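Local coordinates for protein putative HTH-type transcriptional regulator PH0061 (Pyrococcus horikoshii, PDB 2DBB) that probably regulates transcription by binding specific DNA sequences through an N-terminal helix-turn-helix domain, as an AsnC-family protein, at residues N122-S125 / E126-R130; M12-V15 / K16-E20. One frame throughout, in Å; residues are numbered along the deposited sequence.

Contact 1: N122-S125 / E126-R130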
# COMPACT_ATOMS: atom_id res chain seq x y z
N ASN B 122 20.60 -4.94 9.55
CA ASN B 122 21.13 -6.20 9.05
C ASN B 122 20.29 -6.64 7.86
O ASN B 122 20.82 -7.06 6.84
CB ASN B 122 21.07 -7.30 10.12
CG ASN B 122 22.19 -7.20 11.13
OD1 ASN B 122 22.33 -8.06 12.00
ND2 ASN B 122 23.01 -6.16 11.02
N LEU B 123 18.98 -6.53 8.01
CA LEU B 123 18.06 -6.92 6.96
C LEU B 123 18.21 -6.06 5.72
O LEU B 123 18.11 -6.55 4.60
CB LEU B 123 16.61 -6.87 7.46
CG LEU B 123 15.57 -7.43 6.49
CD1 LEU B 123 16.01 -8.81 6.00
CD2 LEU B 123 14.21 -7.50 7.17
N ILE B 124 18.46 -4.77 5.91
CA ILE B 124 18.62 -3.86 4.78
C ILE B 124 19.88 -4.24 4.00
O ILE B 124 19.87 -4.25 2.77
CB ILE B 124 18.72 -2.39 5.25
CG1 ILE B 124 17.34 -1.91 5.71
CG2 ILE B 124 19.21 -1.51 4.11
CD1 ILE B 124 17.31 -0.50 6.28
N SER B 125 20.95 -4.55 4.72
CA SER B 125 22.21 -4.94 4.10
C SER B 125 22.00 -6.21 3.29
O SER B 125 22.52 -6.34 2.19
CB SER B 125 23.29 -5.20 5.15
OG SER B 125 23.53 -4.02 5.90
N GLU B 126 21.25 -7.16 3.84
CA GLU B 126 20.99 -8.40 3.12
C GLU B 126 20.25 -8.10 1.83
O GLU B 126 20.59 -8.62 0.77
CB GLU B 126 20.16 -9.36 3.96
CG GLU B 126 20.88 -9.94 5.15
CD GLU B 126 20.44 -11.37 5.43
OE1 GLU B 126 19.22 -11.61 5.52
OE2 GLU B 126 21.33 -12.24 5.56
N PHE B 127 19.22 -7.26 1.93
CA PHE B 127 18.43 -6.91 0.76
C PHE B 127 19.29 -6.23 -0.30
O PHE B 127 19.22 -6.57 -1.48
CB PHE B 127 17.27 -5.98 1.13
CG PHE B 127 16.52 -5.47 -0.06
CD1 PHE B 127 15.67 -6.32 -0.77
CD2 PHE B 127 16.71 -4.17 -0.52
CE1 PHE B 127 15.02 -5.88 -1.91
CE2 PHE B 127 16.06 -3.72 -1.67
CZ PHE B 127 15.22 -4.58 -2.37
N LEU B 128 20.09 -5.27 0.12
CA LEU B 128 20.93 -4.52 -0.81
C LEU B 128 21.94 -5.39 -1.57
O LEU B 128 22.29 -5.08 -2.70
CB LEU B 128 21.65 -3.38 -0.06
CG LEU B 128 20.69 -2.34 0.53
CD1 LEU B 128 21.45 -1.33 1.35
CD2 LEU B 128 19.92 -1.65 -0.59
N GLN B 129 22.40 -6.47 -0.94
CA GLN B 129 23.35 -7.36 -1.61
C GLN B 129 22.72 -7.92 -2.88
O GLN B 129 23.41 -8.23 -3.84
CB GLN B 129 23.76 -8.52 -0.69
CG GLN B 129 24.60 -8.09 0.50
CD GLN B 129 25.09 -9.26 1.33
OE1 GLN B 129 24.30 -10.01 1.90
NE2 GLN B 129 26.41 -9.42 1.40
N ARG B 130 21.39 -8.02 -2.87
CA ARG B 130 20.64 -8.54 -4.00
C ARG B 130 20.48 -7.52 -5.12
O ARG B 130 19.97 -7.83 -6.19
CB ARG B 130 19.27 -9.02 -3.53
CG ARG B 130 19.35 -10.26 -2.65
CD ARG B 130 18.13 -10.40 -1.78
NE ARG B 130 18.10 -11.70 -1.10
CZ ARG B 130 17.87 -12.85 -1.72
NH1 ARG B 130 17.65 -12.87 -3.03
NH2 ARG B 130 17.86 -13.98 -1.03
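I124 turns its CG2 methyl anti to the backbone N, with CG1 beside that N (chi1 -72°). L128, one turn later, has CG anti to its own carbonyl carbon (chi1 -63°) and CD1 extended beyond it. The two side chains therefore lie side by side and point the same way, CG2 of I124 meeting CD1 of L128 at 3.6 Å. CG of L128 also rests 3.1 Å from I124 O, the oxygen that accepts the hydrogen bond of L128 N at 2.8 Å. CG of E126 lies similarly close to N122 O (3.3 Å), and CG of Q129 to S125 O (3.2 Å); with CG beside its own backbone N, each chain sets out over the preceding turn. Bonds from E126 N to N122 O, F127 N to L123 O and Q129 N to S125 O complete the i to i+4 ladder. The hydroxyl of S125 hydrogen-bonds to E121 O, one turn earlier.

Helix 117-129 is amphipathic here: N122, S125, E126 and Q129 are exposed, while the apolar residues press on the four-stranded antiparallel sheet. L123, I124 and F127 reach L111, L113 and P114 on or beside strand 107-114, and I124 and L128 reach V137, V139 and L141 of strand 134-148.

Contact 2: M12-V15 / K16-E20; sequences MQLV and KILSE
The flat groups joining M12-V15 to K16-E20 are backbone peptides, and the carbonyl of K16 takes a partner from over its plane: S19 OG donates to K16 O in a hydrogen bond modelled at 2.5 Å, rather short, so its exact length is uncertain. The S19 hydroxyl reaches back this way because it sits between backbone N and carbonyl carbon (chi1 65°). At the carbonyl oxygens of M12, Q13, L14 and V15 the partners are N-H groups of the next turn: K16 N bonds to M12 O, I17 N to Q13 O at 2.8 Å, L18 N to L14 O and S19 N to V15 O, the last the least straight, at 136°.

On one flank, M12 and K16 side chains cross obliquely. M12 has CG anti to its backbone N and is bent at chi2 and chi3, which brings CE alongside the K16 chain, itself bent at chi2 and chi4. CE of M12 lies 3.9 Å from CG of K16; the modelled 2.9 Å from CE of M12 to NZ of K16 is tighter than normal packing, so that detail is doubtful. K16 NZ has a weak hydrogen bond to Y67 OH of the second subunit. Elsewhere CG1 of I17 packs 3.1 Å from Q13 O, and CG of L18 stands 3.2 Å from L14 O.

Helix 9-18 thus has two covered faces. L14 and I17 pack on the helices of the predicted helix-turn-helix motif, L14 against L29, I40 and I44, and I17 against L29 and I32. M12 and V15 lie on L65 of the second subunit and L18 on its I58, where S19 O also accepts a hydrogen bond from OG1 of T57 of the second subunit, which with I58 lies on strand 53-60.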
# COMPACT_ATOMS: atom_id res chain seq x y z
N MET B 12 -17.41 -0.10 -10.04
CA MET B 12 -16.51 0.86 -9.40
C MET B 12 -16.97 1.18 -7.98
O MET B 12 -16.16 1.27 -7.07
CB MET B 12 -16.42 2.14 -10.23
CG MET B 12 -15.31 3.11 -9.78
SD MET B 12 -13.60 2.46 -9.93
CE MET B 12 -13.21 2.15 -8.24
N GLN B 13 -18.28 1.35 -7.79
CA GLN B 13 -18.80 1.65 -6.46
C GLN B 13 -18.45 0.50 -5.52
O GLN B 13 -18.02 0.70 -4.39
CB GLN B 13 -20.32 1.82 -6.52
CG GLN B 13 -20.78 2.91 -7.47
CD GLN B 13 -22.29 2.99 -7.59
OE1 GLN B 13 -22.97 1.97 -7.63
NE2 GLN B 13 -22.82 4.21 -7.67
N LEU B 14 -18.65 -0.71 -6.03
CA LEU B 14 -18.37 -1.94 -5.30
C LEU B 14 -16.89 -1.96 -4.88
O LEU B 14 -16.56 -2.33 -3.75
CB LEU B 14 -18.70 -3.11 -6.22
CG LEU B 14 -19.10 -4.48 -5.67
CD1 LEU B 14 -20.03 -4.35 -4.47
CD2 LEU B 14 -19.78 -5.25 -6.78
N VAL B 15 -16.01 -1.56 -5.78
CA VAL B 15 -14.58 -1.53 -5.49
C VAL B 15 -14.32 -0.49 -4.40
O VAL B 15 -13.58 -0.75 -3.44
CB VAL B 15 -13.78 -1.18 -6.76
CG1 VAL B 15 -12.38 -0.70 -6.40
CG2 VAL B 15 -13.71 -2.42 -7.66
N LYS B 16 -14.93 0.68 -4.54
CA LYS B 16 -14.78 1.76 -3.57
C LYS B 16 -15.23 1.29 -2.18
O LYS B 16 -14.55 1.54 -1.19
CB LYS B 16 -15.63 2.96 -4.01
CG LYS B 16 -15.11 3.71 -5.24
CD LYS B 16 -13.92 4.60 -4.88
CE LYS B 16 -13.55 5.56 -6.00
NZ LYS B 16 -12.96 4.89 -7.19
N ILE B 17 -16.37 0.61 -2.12
CA ILE B 17 -16.90 0.13 -0.85
C ILE B 17 -16.04 -0.96 -0.21
O ILE B 17 -15.71 -0.87 0.97
CB ILE B 17 -18.34 -0.40 -1.04
CG1 ILE B 17 -19.24 0.74 -1.52
CG2 ILE B 17 -18.88 -0.98 0.27
CD1 ILE B 17 -20.66 0.33 -1.86
N LEU B 18 -15.66 -1.96 -0.99
CA LEU B 18 -14.83 -3.06 -0.50
C LEU B 18 -13.47 -2.60 -0.00
O LEU B 18 -12.85 -3.27 0.82
CB LEU B 18 -14.64 -4.10 -1.60
CG LEU B 18 -15.90 -4.89 -1.96
CD1 LEU B 18 -15.62 -5.80 -3.14
CD2 LEU B 18 -16.35 -5.68 -0.74
N SER B 19 -13.01 -1.46 -0.51
CA SER B 19 -11.72 -0.94 -0.09
C SER B 19 -11.79 -0.36 1.32
O SER B 19 -10.76 -0.23 1.99
CB SER B 19 -11.21 0.10 -1.09
OG SER B 19 -12.04 1.26 -1.12
N GLU B 20 -13.00 -0.02 1.78
CA GLU B 20 -13.20 0.53 3.13
C GLU B 20 -13.60 -0.57 4.11
O GLU B 20 -13.27 -0.50 5.30
CB GLU B 20 -14.28 1.62 3.13
CG GLU B 20 -13.90 2.93 2.45
CD GLU B 20 -12.70 3.62 3.10
OE1 GLU B 20 -12.49 3.47 4.33
OE2 GLU B 20 -11.97 4.34 2.38

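Contact 2 comes first along the chain, on helix 9-18 of the N-terminal winged-helix region; contact 1 follows on helix 117-129, which packs on the C-terminal antiparallel sheet. They share no helix or sheet. Their centres are about 37 Å apart, their nearest atoms about 27 Å, and they lie on opposite sides of the chain's centre. This is the two-domain plan of Lrp/AsnC regulators, a probable DNA-binding head joined to an alpha/beta domain. Contact 2 lies partly at the interface between subunits and partly against the helix-turn-helix helices of its own chain. No other chain of the assembly touches residues 122-130; contact 1 lies at the surface of one subunit, its apolar side on the sheet.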